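Local coordinates for protein beta-lactamase II (Erythrobacter litoralis, PDB 6V73) that probably hydrolyses beta-lactams to substituted beta-amino acids as a zinc-dependent class B metallo-beta-lactamase, at residues T39-M44 with A68-Q73; V89-V94 with A150-P155; H96-K101 with A164-N169; A117-N122 with R134-F139; I186-A191 with S225-E230. All coordinates share one frame; numbering follows the deposited sequence. Where two conformers were deposited one is given.

Contact 1. Residues T39-M44 with A68-Q73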
# COMPACT_ATOMS: atom_id res chain seq x y z
N THR A 39 -4.50 6.38 15.50
CA THR A 39 -3.83 5.13 15.81
C THR A 39 -2.95 4.71 14.63
O THR A 39 -3.11 5.18 13.50
CB THR A 39 -4.82 4.02 16.15
OG1 THR A 39 -5.68 3.80 15.03
CG2 THR A 39 -5.65 4.41 17.39
N TYR A 40 -2.00 3.82 14.92
CA TYR A 40 -0.95 3.46 13.98
C TYR A 40 -0.94 1.97 13.73
O TYR A 40 -1.23 1.16 14.62
CB TYR A 40 0.43 3.90 14.48
CG TYR A 40 0.57 5.41 14.57
CD1 TYR A 40 0.00 6.12 15.64
CD2 TYR A 40 1.28 6.11 13.59
CE1 TYR A 40 0.13 7.51 15.71
CE2 TYR A 40 1.42 7.49 13.65
CZ TYR A 40 0.84 8.19 14.72
OH TYR A 40 0.98 9.57 14.78
N LEU A 41 -0.61 1.60 12.49
CA LEU A 41 -0.38 0.21 12.16
C LEU A 41 0.67 0.15 11.06
O LEU A 41 0.62 0.92 10.09
CB LEU A 41 -1.66 -0.50 11.73
CG LEU A 41 -1.54 -2.02 11.56
CD1 LEU A 41 -1.67 -2.69 12.90
CD2 LEU A 41 -2.60 -2.56 10.61
N ASP A 42 1.62 -0.77 11.22
CA ASP A 42 2.64 -1.02 10.20
C ASP A 42 2.04 -2.00 9.19
O ASP A 42 2.34 -3.20 9.17
CB ASP A 42 3.89 -1.56 10.85
CG ASP A 42 5.06 -1.60 9.91
OD1 ASP A 42 4.86 -1.34 8.71
OD2 ASP A 42 6.19 -1.89 10.38
N LEU A 43 1.18 -1.47 8.33
CA LEU A 43 0.29 -2.32 7.54
C LEU A 43 1.06 -3.25 6.62
O LEU A 43 0.70 -4.43 6.48
CB LEU A 43 -0.65 -1.44 6.72
CG LEU A 43 -1.63 -2.23 5.86
CD1 LEU A 43 -2.53 -3.07 6.78
CD2 LEU A 43 -2.43 -1.26 5.02
N MET A 44 2.12 -2.75 5.97
CA MET A 44 2.81 -3.54 4.95
C MET A 44 4.28 -3.70 5.25
O MET A 44 5.06 -4.05 4.35
CB MET A 44 2.63 -2.91 3.57
CG MET A 44 1.18 -2.58 3.28
SD MET A 44 0.98 -2.09 1.56
CE MET A 44 -0.68 -1.41 1.62
N ALA A 68 -10.38 2.23 15.02
CA ALA A 68 -8.94 2.26 14.86
C ALA A 68 -8.54 1.11 13.93
O ALA A 68 -9.39 0.47 13.32
CB ALA A 68 -8.25 2.17 16.22
N TRP A 69 -7.24 0.82 13.84
CA TRP A 69 -6.82 -0.26 12.94
C TRP A 69 -7.24 -1.64 13.45
O TRP A 69 -7.51 -2.53 12.64
CB TRP A 69 -5.30 -0.25 12.74
CG TRP A 69 -4.73 0.91 11.96
CD1 TRP A 69 -4.26 2.09 12.47
CD2 TRP A 69 -4.50 0.96 10.55
NE1 TRP A 69 -3.79 2.89 11.45
CE2 TRP A 69 -3.92 2.22 10.26
CE3 TRP A 69 -4.74 0.07 9.49
CZ2 TRP A 69 -3.58 2.62 8.95
CZ3 TRP A 69 -4.39 0.47 8.17
CH2 TRP A 69 -3.81 1.73 7.93
N THR A 70 -7.30 -1.84 14.78
CA THR A 70 -7.50 -3.14 15.40
C THR A 70 -8.59 -3.09 16.45
O THR A 70 -8.95 -2.02 16.96
CB THR A 70 -6.23 -3.66 16.09
OG1 THR A 70 -5.90 -2.77 17.17
CG2 THR A 70 -5.06 -3.74 15.13
N ASP A 71 -9.10 -4.27 16.81
CA ASP A 71 -10.06 -4.35 17.90
C ASP A 71 -9.49 -3.72 19.16
O ASP A 71 -10.14 -2.89 19.81
CB ASP A 71 -10.44 -5.81 18.19
CG ASP A 71 -11.33 -6.40 17.12
OD1 ASP A 71 -11.50 -7.64 17.13
OD2 ASP A 71 -11.85 -5.65 16.28
N GLU A 72 -8.25 -4.08 19.50
CA GLU A 72 -7.65 -3.61 20.74
C GLU A 72 -7.52 -2.10 20.76
O GLU A 72 -7.75 -1.46 21.80
CB GLU A 72 -6.28 -4.28 20.91
CG GLU A 72 -5.37 -3.55 21.88
CD GLU A 72 -4.23 -4.41 22.38
OE1 GLU A 72 -3.71 -5.23 21.59
OE2 GLU A 72 -3.86 -4.27 23.57
N GLN A 73 -7.15 -1.49 19.64
CA GLN A 73 -7.10 -0.04 19.61
C GLN A 73 -8.49 0.56 19.72
O GLN A 73 -8.69 1.59 20.37
CB GLN A 73 -6.40 0.44 18.34
CG GLN A 73 -4.88 0.27 18.32
CD GLN A 73 -4.33 0.35 16.90
OE1 GLN A 73 -5.06 0.19 15.93
NE2 GLN A 73 -3.02 0.58 16.78
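Trp69 lies against Thr39 and Leu41 where strand 34-41 runs out and helix 71-85 is about to begin, a place in the metallo-beta-lactamase fold where a capping box opens the helix beside the end of the strand. The indole can be followed outward from its root. Its CB sits 3.8 Å from Leu41 CB, and Leu41 CB comes closer still, to 3.4 Å, at Trp69 CG. Leu41 CB rides over one face of the five-membered ring, 3.5 Å from its centroid and 18° off the normal, a clear CH-pi contact. On the pyrrole side, Trp69 CD1 passes Thr39 OG1, and Trp69 NE1 then gives a weak, bent hydrogen bond to Thr39 O (3.1 Å), with that carbonyl near the ring plane. On the benzene side, Trp69 CE3 meets Leu41 CD2 at 3.6 Å, a branch that reaches the ring because CG is anti to the backbone N (chi1 -171°). Farther along this side, Trp69 CZ3 touches Leu43 CD2 at 4.1 Å, while CH2 packs on CB of the zinc ligand Asp100, which puts the indole in the second shell of the metal site.

Gln73 makes the straighter polar link. Its NE2 donates to Tyr40 O, which lies in the plane of the amide, and also bonds Glu24. The other end of that amide, OE1, accepts weakly from the N-H groups of Trp69 and Thr70. The box is completed by Thr70 OG1, which accepts from Gln73 N at 3.0 Å with an N-H...O angle of 162°.

Contact 2. Residues V89-V94 with A150-P155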
# COMPACT_ATOMS: atom_id res chain seq x y z
N VAL A 89 -19.61 5.90 24.20
CA VAL A 89 -19.98 5.82 22.79
C VAL A 89 -21.32 5.10 22.65
O VAL A 89 -21.49 3.98 23.14
CB VAL A 89 -18.90 5.10 21.99
CG1 VAL A 89 -19.28 5.02 20.49
CG2 VAL A 89 -17.56 5.77 22.20
N ARG A 90 -22.27 5.74 21.94
CA ARG A 90 -23.56 5.11 21.70
C ARG A 90 -23.80 4.72 20.25
O ARG A 90 -24.66 3.87 19.99
CB ARG A 90 -24.71 6.02 22.16
CG ARG A 90 -24.90 7.29 21.35
CD ARG A 90 -26.27 7.96 21.66
NE ARG A 90 -26.36 9.26 21.00
CZ ARG A 90 -26.73 9.43 19.74
NH1 ARG A 90 -27.05 8.39 18.98
NH2 ARG A 90 -26.76 10.65 19.22
N ALA A 91 -23.09 5.32 19.30
CA ALA A 91 -23.22 4.96 17.90
C ALA A 91 -21.89 5.22 17.20
O ALA A 91 -21.10 6.06 17.62
CB ALA A 91 -24.34 5.74 17.20
N ALA A 92 -21.67 4.49 16.12
CA ALA A 92 -20.48 4.65 15.31
C ALA A 92 -20.86 4.58 13.84
O ALA A 92 -21.78 3.85 13.46
CB ALA A 92 -19.44 3.57 15.64
N VAL A 93 -20.15 5.36 13.03
CA VAL A 93 -20.27 5.30 11.57
C VAL A 93 -18.88 5.16 10.99
O VAL A 93 -17.92 5.75 11.50
CB VAL A 93 -21.00 6.55 11.01
CG1 VAL A 93 -20.33 7.83 11.48
CG2 VAL A 93 -21.06 6.49 9.48
N VAL A 94 -18.75 4.35 9.94
CA VAL A 94 -17.46 4.05 9.32
C VAL A 94 -17.49 4.52 7.87
O VAL A 94 -18.52 4.43 7.20
CB VAL A 94 -17.12 2.54 9.42
CG1 VAL A 94 -16.93 2.13 10.89
CG2 VAL A 94 -18.20 1.70 8.78
N ALA A 150 -29.71 9.48 9.82
CA ALA A 150 -29.65 10.93 10.01
C ALA A 150 -30.08 11.31 11.41
O ALA A 150 -29.41 12.09 12.09
CB ALA A 150 -30.51 11.66 8.97
N GLN A 151 -31.18 10.71 11.88
CA GLN A 151 -31.72 11.07 13.20
C GLN A 151 -30.79 10.62 14.32
O GLN A 151 -30.54 11.38 15.26
CB GLN A 151 -33.10 10.44 13.37
CG GLN A 151 -34.24 11.34 12.93
CD GLN A 151 -34.32 12.62 13.74
OE1 GLN A 151 -34.16 13.72 13.20
NE2 GLN A 151 -34.55 12.49 15.05
N SER A 152 -30.26 9.41 14.23
CA SER A 152 -29.49 8.87 15.34
C SER A 152 -28.06 9.43 15.40
O SER A 152 -27.49 9.53 16.50
CB SER A 152 -29.47 7.34 15.24
OG SER A 152 -28.26 6.83 15.72
N LEU A 153 -27.49 9.82 14.27
CA LEU A 153 -26.13 10.34 14.21
C LEU A 153 -26.07 11.86 14.23
O LEU A 153 -24.97 12.42 14.25
CB LEU A 153 -25.41 9.81 12.96
CG LEU A 153 -25.25 8.29 12.96
CD1 LEU A 153 -24.91 7.73 11.59
CD2 LEU A 153 -24.22 7.86 13.98
N ALA A 154 -27.21 12.55 14.21
CA ALA A 154 -27.19 14.00 14.36
C ALA A 154 -26.44 14.38 15.64
O ALA A 154 -26.58 13.70 16.66
CB ALA A 154 -28.62 14.55 14.42
N PRO A 155 -25.67 15.49 15.64
CA PRO A 155 -25.58 16.59 14.67
C PRO A 155 -24.68 16.33 13.49
O PRO A 155 -24.55 17.19 12.61
CB PRO A 155 -25.00 17.73 15.51
CG PRO A 155 -24.11 17.04 16.49
CD PRO A 155 -24.78 15.71 16.80
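Helix 147-153 lies on the large sheet where Ser152 and Leu153 meet Arg90, Ala91 and Val93 of strand 89-93. The polar half is a single two-pronged grip. Both terminal nitrogens of Arg90 reach one acceptor end-on, NH1 to Ser152 O at 2.8 Å and NH2 to Ser152 O at 3.0 Å. The carbonyl oxygen sits almost exactly in the guanidinium plane, so the paired bonds should restrain the group from rotating. The extended stretch from CG to NE carries the charge from the strand across to the helix. Because Ser152 lies late in its helix, the positive group is probably favoured there by the helix dipole.

In the alpha-beta/beta-alpha sandwich of the metallo-beta-lactamases, alternate residues of an inner strand serve opposite layers, and this strand does just that: Ala91 and Val93 point toward helix 147-153, whereas Ala92 turns to Leu108 of helix 105-110. Leu153 sends one branch to each of the two facing residues. Its CD2 meets Ala91 CB at 3.9 Å and its CD1 meets Val93 CB at 4.1 Å, so the fork spans the two residues whose side chains face the helix. The same leucine also packs on Ile63 and Trp116 of the adjoining strands. Ser152 OG stands alongside, 4.3 Å from Ala91 CB.

Contact 3. Residues H96-K101 with A164-N169. With ZN (zinc ion), chain B; ZN (zinc ion), chain C.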
# COMPACT_ATOMS: atom_id res chain seq x y z
N HIS A 96 -15.59 3.73 5.05
CA HIS A 96 -15.57 2.72 3.98
C HIS A 96 -14.92 1.42 4.47
O HIS A 96 -14.41 1.35 5.59
CB HIS A 96 -14.85 3.20 2.71
CG HIS A 96 -13.41 3.55 2.93
ND1 HIS A 96 -13.01 4.74 3.49
CD2 HIS A 96 -12.27 2.86 2.66
CE1 HIS A 96 -11.69 4.77 3.55
NE2 HIS A 96 -11.22 3.64 3.06
N ALA A 97 -14.91 0.40 3.61
CA ALA A 97 -14.52 -0.95 4.01
C ALA A 97 -13.02 -1.17 3.81
O ALA A 97 -12.58 -1.98 2.99
CB ALA A 97 -15.33 -1.99 3.24
N HIS A 98 -12.23 -0.45 4.58
CA HIS A 98 -10.80 -0.71 4.67
C HIS A 98 -10.43 -0.83 6.14
O HIS A 98 -11.15 -0.34 7.02
CB HIS A 98 -9.92 0.38 4.01
CG HIS A 98 -9.77 0.24 2.53
ND1 HIS A 98 -9.29 1.25 1.73
CD2 HIS A 98 -10.04 -0.80 1.70
CE1 HIS A 98 -9.28 0.85 0.47
NE2 HIS A 98 -9.73 -0.39 0.42
N GLN A 99 -9.28 -1.44 6.40
CA GLN A 99 -8.95 -1.82 7.77
C GLN A 99 -8.72 -0.62 8.68
O GLN A 99 -9.02 -0.70 9.87
CB GLN A 99 -7.74 -2.74 7.79
CG GLN A 99 -7.59 -3.41 9.14
CD GLN A 99 -6.25 -4.05 9.30
OE1 GLN A 99 -5.64 -4.52 8.34
NE2 GLN A 99 -5.76 -4.07 10.53
N ASP A 100 -8.17 0.48 8.16
CA ASP A 100 -7.99 1.63 9.05
C ASP A 100 -9.31 2.25 9.49
O ASP A 100 -9.34 2.94 10.51
CB ASP A 100 -7.10 2.69 8.40
CG ASP A 100 -7.50 3.01 6.98
OD1 ASP A 100 -7.23 4.15 6.54
OD2 ASP A 100 -8.09 2.13 6.31
N LYS A 101 -10.41 2.02 8.75
CA LYS A 101 -11.70 2.59 9.11
C LYS A 101 -12.66 1.59 9.77
O LYS A 101 -13.53 2.02 10.54
CB LYS A 101 -12.38 3.23 7.88
CG LYS A 101 -11.56 4.36 7.20
CD LYS A 101 -10.68 5.08 8.24
CE LYS A 101 -10.73 6.56 8.16
NZ LYS A 101 -9.74 7.16 9.09
N ALA A 164 -14.57 7.48 -5.24
CA ALA A 164 -13.30 8.19 -5.23
C ALA A 164 -12.21 7.27 -4.69
O ALA A 164 -11.76 6.35 -5.40
CB ALA A 164 -13.42 9.48 -4.40
N HIS A 165 -11.76 7.50 -3.45
CA HIS A 165 -10.77 6.61 -2.84
C HIS A 165 -11.24 5.16 -2.86
O HIS A 165 -10.45 4.25 -3.13
CB HIS A 165 -10.46 7.06 -1.41
CG HIS A 165 -9.71 6.05 -0.61
ND1 HIS A 165 -8.38 5.77 -0.81
CD2 HIS A 165 -10.11 5.24 0.40
CE1 HIS A 165 -7.99 4.84 0.04
NE2 HIS A 165 -9.02 4.50 0.79
N THR A 166 -12.52 4.93 -2.56
CA THR A 166 -13.21 3.67 -2.85
C THR A 166 -14.61 4.00 -3.37
O THR A 166 -15.05 5.15 -3.34
CB THR A 166 -13.32 2.74 -1.63
OG1 THR A 166 -14.13 3.38 -0.65
CG2 THR A 166 -11.96 2.43 -1.02
N ARG A 167 -15.31 2.98 -3.86
CA ARG A 167 -16.66 3.23 -4.36
C ARG A 167 -17.65 3.48 -3.23
O ARG A 167 -18.70 4.09 -3.46
CB ARG A 167 -17.11 2.04 -5.23
CG ARG A 167 -16.30 1.90 -6.52
CD ARG A 167 -16.85 0.78 -7.37
NE ARG A 167 -16.79 -0.51 -6.68
CZ ARG A 167 -17.83 -1.32 -6.51
NH1 ARG A 167 -19.04 -0.97 -6.96
NH2 ARG A 167 -17.67 -2.47 -5.87
N ASP A 168 -17.33 3.04 -2.01
CA ASP A 168 -18.24 3.18 -0.88
C ASP A 168 -17.89 4.32 0.07
O ASP A 168 -18.58 4.47 1.08
CB ASP A 168 -18.31 1.86 -0.10
CG ASP A 168 -16.93 1.40 0.40
OD1 ASP A 168 -15.93 1.68 -0.28
OD2 ASP A 168 -16.85 0.76 1.47
N ASN A 169 -16.85 5.11 -0.22
CA ASN A 169 -16.42 6.09 0.79
C ASN A 169 -17.50 7.13 1.05
O ASN A 169 -18.12 7.66 0.13
CB ASN A 169 -15.12 6.83 0.41
CG ASN A 169 -15.16 7.48 -0.97
OD1 ASN A 169 -14.47 7.04 -1.88
ND2 ASN A 169 -16.01 8.49 -1.14
ZN ZN B . -9.20 3.23 2.45
ZN ZN C . -7.04 5.28 4.36
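The chain comes closest to itself at His96 and Asn169, whose CA atoms are 4.7 Å apart. From there the 96-101 segment makes an inverse gamma turn centred on Ala97 and enters a short helix with His98 at its N-cap position, while 164-169 winds past as irregular loop. One hydrogen bond crosses between the segments: Ala97 N donates to Asp168 OD2 (2.9 Å, 140°), meeting the syn side of the carboxylate 20° out of its plane. That oxygen also bonds Ser121 OG, and Asp168 OD1 is approached from above the carboxylate plane by Thr166 OG1.

This is the HxHxD signature of the metallo-beta-lactamase superfamily, with His165 completing the three-histidine zinc site. His96 NE2, His98 ND1 and His165 NE2 all bind the same zinc ion, each at 2.1 Å. The mixture of nitrogens matters, since His98 presents its ND1 and leaves NE2 to bond Asp199. With all three drawn together by the metal, the His165 ring stands steeply to the other two. His165 turns its edge toward the face of His96 in an offset edge-to-face pair, centroids 4.8 Å apart and planes at 72°. His98 arrives from the direction opposite to His165. Thr166 CG2 packs against two of the ligand rings, 3.4 Å from His98 CE1 and 3.7 Å from His96 CD2. Asp100 OD1 reaches the second zinc ion at 2.5 Å, a site it shares with Cys184 and His226.

Contact 4. Residues A117-N122 with R134-F139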
# COMPACT_ATOMS: atom_id res chain seq x y z
N ALA A 117 -22.98 1.97 8.34
CA ALA A 117 -22.13 2.24 7.19
C ALA A 117 -22.97 2.32 5.92
O ALA A 117 -24.15 1.94 5.90
CB ALA A 117 -21.05 1.17 7.00
N HIS A 118 -22.34 2.85 4.87
CA HIS A 118 -22.92 2.79 3.54
C HIS A 118 -23.24 1.34 3.18
O HIS A 118 -22.47 0.44 3.51
CB HIS A 118 -21.93 3.39 2.53
CG HIS A 118 -22.51 3.61 1.15
ND1 HIS A 118 -22.86 2.57 0.31
CD2 HIS A 118 -22.74 4.75 0.46
CE1 HIS A 118 -23.31 3.07 -0.83
NE2 HIS A 118 -23.24 4.39 -0.77
N PRO A 119 -24.37 1.08 2.51
CA PRO A 119 -24.71 -0.32 2.19
C PRO A 119 -23.61 -1.05 1.43
O PRO A 119 -23.40 -2.25 1.65
CB PRO A 119 -26.00 -0.21 1.35
CG PRO A 119 -26.54 1.16 1.63
CD PRO A 119 -25.41 2.04 2.09
N LEU A 120 -22.89 -0.35 0.54
CA LEU A 120 -21.82 -1.02 -0.20
C LEU A 120 -20.65 -1.39 0.71
O LEU A 120 -20.00 -2.41 0.47
CB LEU A 120 -21.36 -0.14 -1.37
CG LEU A 120 -20.42 -0.77 -2.41
CD1 LEU A 120 -21.02 -2.03 -3.07
CD2 LEU A 120 -20.07 0.28 -3.47
N SER A 121 -20.36 -0.59 1.75
CA SER A 121 -19.31 -1.01 2.68
C SER A 121 -19.67 -2.32 3.36
O SER A 121 -18.78 -3.13 3.63
CB SER A 121 -19.02 0.07 3.74
OG SER A 121 -18.93 1.36 3.17
N ASN A 122 -20.95 -2.55 3.65
CA ASN A 122 -21.33 -3.81 4.27
C ASN A 122 -21.19 -4.98 3.31
O ASN A 122 -20.87 -6.10 3.74
CB ASN A 122 -22.76 -3.72 4.82
CG ASN A 122 -22.89 -2.73 5.99
OD1 ASN A 122 -23.99 -2.22 6.28
ND2 ASN A 122 -21.77 -2.43 6.64
N ARG A 134 -23.99 -3.06 11.54
CA ARG A 134 -25.30 -3.66 11.78
C ARG A 134 -26.43 -2.91 11.09
O ARG A 134 -27.55 -3.43 11.04
CB ARG A 134 -25.59 -3.72 13.28
CG ARG A 134 -24.41 -4.12 14.12
CD ARG A 134 -24.43 -5.60 14.42
NE ARG A 134 -24.38 -5.85 15.85
CZ ARG A 134 -23.88 -6.96 16.40
NH1 ARG A 134 -23.88 -7.10 17.73
NH2 ARG A 134 -23.37 -7.92 15.63
N ASN A 135 -26.18 -1.71 10.58
CA ASN A 135 -27.21 -0.92 9.92
C ASN A 135 -26.66 -0.31 8.65
O ASN A 135 -25.50 0.13 8.61
CB ASN A 135 -27.73 0.22 10.79
CG ASN A 135 -28.19 -0.23 12.11
OD1 ASN A 135 -29.38 -0.52 12.31
ND2 ASN A 135 -27.27 -0.32 13.05
N ALA A 136 -27.50 -0.28 7.64
CA ALA A 136 -27.23 0.44 6.41
C ALA A 136 -27.69 1.88 6.57
O ALA A 136 -28.77 2.14 7.12
CB ALA A 136 -27.94 -0.26 5.24
N ILE A 137 -26.85 2.82 6.16
CA ILE A 137 -27.27 4.22 6.10
C ILE A 137 -28.08 4.40 4.83
O ILE A 137 -27.63 4.04 3.73
CB ILE A 137 -26.06 5.17 6.10
CG1 ILE A 137 -25.23 5.04 7.36
CG2 ILE A 137 -26.53 6.62 5.88
CD1 ILE A 137 -23.79 5.48 7.13
N THR A 138 -29.28 4.95 4.97
CA THR A 138 -30.07 5.37 3.83
C THR A 138 -29.62 6.76 3.39
O THR A 138 -29.73 7.72 4.16
CB THR A 138 -31.56 5.39 4.15
OG1 THR A 138 -31.91 4.20 4.88
CG2 THR A 138 -32.34 5.45 2.86
N PHE A 139 -29.12 6.85 2.17
CA PHE A 139 -28.75 8.11 1.54
C PHE A 139 -29.85 8.47 0.54
O PHE A 139 -30.31 7.61 -0.21
CB PHE A 139 -27.40 7.97 0.82
CG PHE A 139 -26.23 7.97 1.76
CD1 PHE A 139 -25.82 9.14 2.37
CD2 PHE A 139 -25.56 6.79 2.05
CE1 PHE A 139 -24.75 9.14 3.25
CE2 PHE A 139 -24.49 6.79 2.92
CZ PHE A 139 -24.08 7.97 3.52
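Ala117 O is met by two groups of the facing chain: Ile137 N donates to it at 2.9 Å, and Ala136 CA adds a CH...O contact at 3.5 Å. The N-H comes from above the carbonyl plane, though the bond itself is fairly straight at 164°. Its companion, Ala117 N to Asn135 O at 3.1 Å, runs nearly along the C=O axis. Together they form the parallel bridge between Ala117 and Ala136 by which strand 135-136 joins the margin of the large sheet, closing the beta-alpha-beta unit of strand 114-117, helix 119-124 and strand 135-136.

Apolar groups fill in around the bridge. Ile137 CD1 folds back over the backbone of Ala117, 3.5 Å from its carbonyl carbon, and the other branch, CG2, lies over a face of the Phe139 ring. Pro119 rests its ring on the end of the strand and the residue after it, with CD 3.4 Å from Ile137 O and CG near Ala136 CB. The rings of His118 and Phe139 meet obliquely, His118 CD2 being 3.6 Å from Phe139 CE2; Tyr160 stands edge-to-face with the same histidine.

With CG anti to the backbone N (chi1 -170°), His118 swings its imidazole round to the start of the helix, where ND1 accepts from Leu120 N at 2.9 Å in the ring plane. An ND1 used as an acceptor carries no proton, which suggests a neutral His118 with its hydrogen on NE2.

Contact 5. Residues I186-A191 with S225-E230. With ZN (zinc ion), chain C.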
# COMPACT_ATOMS: atom_id res chain seq x y z
N ILE A 186 -9.88 12.61 0.86
CA ILE A 186 -9.19 13.89 0.90
C ILE A 186 -7.78 13.65 1.40
O ILE A 186 -7.57 12.94 2.40
CB ILE A 186 -9.93 14.89 1.81
CG1 ILE A 186 -11.30 15.23 1.23
CG2 ILE A 186 -9.09 16.14 1.99
CD1 ILE A 186 -11.27 16.03 -0.07
N LYS A 187 -6.80 14.23 0.71
CA LYS A 187 -5.41 14.16 1.12
C LYS A 187 -4.89 15.57 1.34
O LYS A 187 -5.56 16.56 1.05
CB LYS A 187 -4.59 13.40 0.07
CG LYS A 187 -4.22 11.97 0.49
CD LYS A 187 -5.36 10.98 0.28
CE LYS A 187 -5.03 9.67 0.97
NZ LYS A 187 -5.68 8.51 0.33
N ALA A 188 -3.67 15.66 1.87
CA ALA A 188 -3.19 16.90 2.46
C ALA A 188 -2.89 17.94 1.38
O ALA A 188 -2.72 17.63 0.20
CB ALA A 188 -1.95 16.64 3.31
N GLY A 189 -2.83 19.21 1.80
CA GLY A 189 -2.61 20.31 0.88
C GLY A 189 -1.27 20.27 0.16
O GLY A 189 -1.10 20.95 -0.85
N ASP A 190 -0.32 19.48 0.67
CA ASP A 190 0.98 19.32 0.03
C ASP A 190 1.21 17.88 -0.43
O ASP A 190 2.36 17.47 -0.64
CB ASP A 190 2.08 19.78 0.98
CG ASP A 190 2.28 18.84 2.16
OD1 ASP A 190 1.34 18.11 2.54
OD2 ASP A 190 3.41 18.84 2.72
N ALA A 191 0.14 17.10 -0.59
CA ALA A 191 0.25 15.72 -1.07
C ALA A 191 0.88 15.66 -2.45
O ALA A 191 0.66 16.54 -3.30
CB ALA A 191 -1.12 15.07 -1.12
N SER A 225 -8.11 11.25 6.93
CA SER A 225 -7.68 10.02 7.60
C SER A 225 -6.19 9.99 7.89
O SER A 225 -5.77 9.39 8.89
CB SER A 225 -8.06 8.80 6.76
OG SER A 225 -9.46 8.71 6.59
N HIS A 226 -5.34 10.56 7.03
CA HIS A 226 -3.93 10.21 7.09
C HIS A 226 -3.00 11.40 7.25
O HIS A 226 -1.78 11.23 7.13
CB HIS A 226 -3.53 9.37 5.87
CG HIS A 226 -4.24 8.05 5.81
ND1 HIS A 226 -4.06 7.07 6.77
CD2 HIS A 226 -5.15 7.55 4.94
CE1 HIS A 226 -4.82 6.03 6.47
NE2 HIS A 226 -5.48 6.29 5.37
N SER A 227 -3.53 12.58 7.56
CA SER A 227 -2.70 13.72 7.92
C SER A 227 -3.53 14.64 8.79
O SER A 227 -4.76 14.53 8.82
CB SER A 227 -2.16 14.46 6.68
OG SER A 227 -3.12 14.55 5.66
N PRO A 228 -2.90 15.52 9.55
CA PRO A 228 -3.64 16.29 10.56
C PRO A 228 -4.60 17.28 9.92
O PRO A 228 -4.56 17.50 8.70
CB PRO A 228 -2.53 17.01 11.34
CG PRO A 228 -1.32 16.86 10.55
CD PRO A 228 -1.45 15.65 9.73
N PRO A 229 -5.50 17.88 10.70
CA PRO A 229 -6.47 18.83 10.14
C PRO A 229 -5.81 20.05 9.53
O PRO A 229 -4.72 20.47 9.94
CB PRO A 229 -7.34 19.23 11.34
CG PRO A 229 -7.20 18.11 12.29
CD PRO A 229 -5.80 17.56 12.11
N GLU A 230 -6.51 20.64 8.57
CA GLU A 230 -5.94 21.65 7.69
C GLU A 230 -7.06 22.58 7.26
O GLU A 230 -8.22 22.41 7.65
CB GLU A 230 -5.28 20.98 6.49
CG GLU A 230 -4.09 21.68 5.94
CD GLU A 230 -3.53 20.94 4.74
OE1 GLU A 230 -2.88 21.59 3.89
OE2 GLU A 230 -3.75 19.71 4.66
ZN ZN C . -7.04 5.28 4.36
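Two irregular loops approach with Ala188 and Ser227 nearest, their CA atoms 6.3 Å apart, just where a type I turn from Ala188 to Ala191 begins. The amide of that turn's second residue is held by a carboxylate. Gly189 N donates to Glu230 OE2 (3.0 Å, 163°), which accepts on its syn lone pair, and a weak second bond goes to Glu230 OE1 at 3.2 Å. The glutamate spans the gap with its chain extended beyond CG, and OE2 also rests against Ala188 CA at 3.6 Å. Beside it, Ser227 OG lies 3.4 Å from the methyl group of Ala188, a packing contact.

Nearer the metals the touch is lighter. Lys187 CE comes obliquely to the His226 ring, 4.5 Å from its CD2, while the ammonium group bonds the carbonyls of Leu194 and Cys184. His226 is fixed at both nitrogens: NE2 binds zinc at 2.1 Å and ND1 bonds Pro50 O. Phe46 of the second subunit adds an edge-to-face ring contact. With Asp100 and Cys184, His226 makes up the Asp-Cys-His zinc site characteristic of subclass B1 metallo-beta-lactamases.

How the contacts relate
Contact 3 is the buried centre, where imidazoles bound to zinc dominate; the other four are only partly buried and rely on hydrogen bonds and apolar packing. Contacts 1, 2 and 4 all reach the large sheet, at a strand end, on an inner strand and at an outer strand respectively, and their chemistry shifts from indole packing to a guanidinium grip to main-chain pairing. Contact 2 packs on contact 4 through Val93 and Ile137. Contacts 3 and 5 share a zinc ion, bound by Asp100 and His226. Contact 1 meets contact 3 through Trp69 and Gln99, and contact 4 meets it through Ser121 and Asp168. Contacts 1 and 5 alone touch the second subunit.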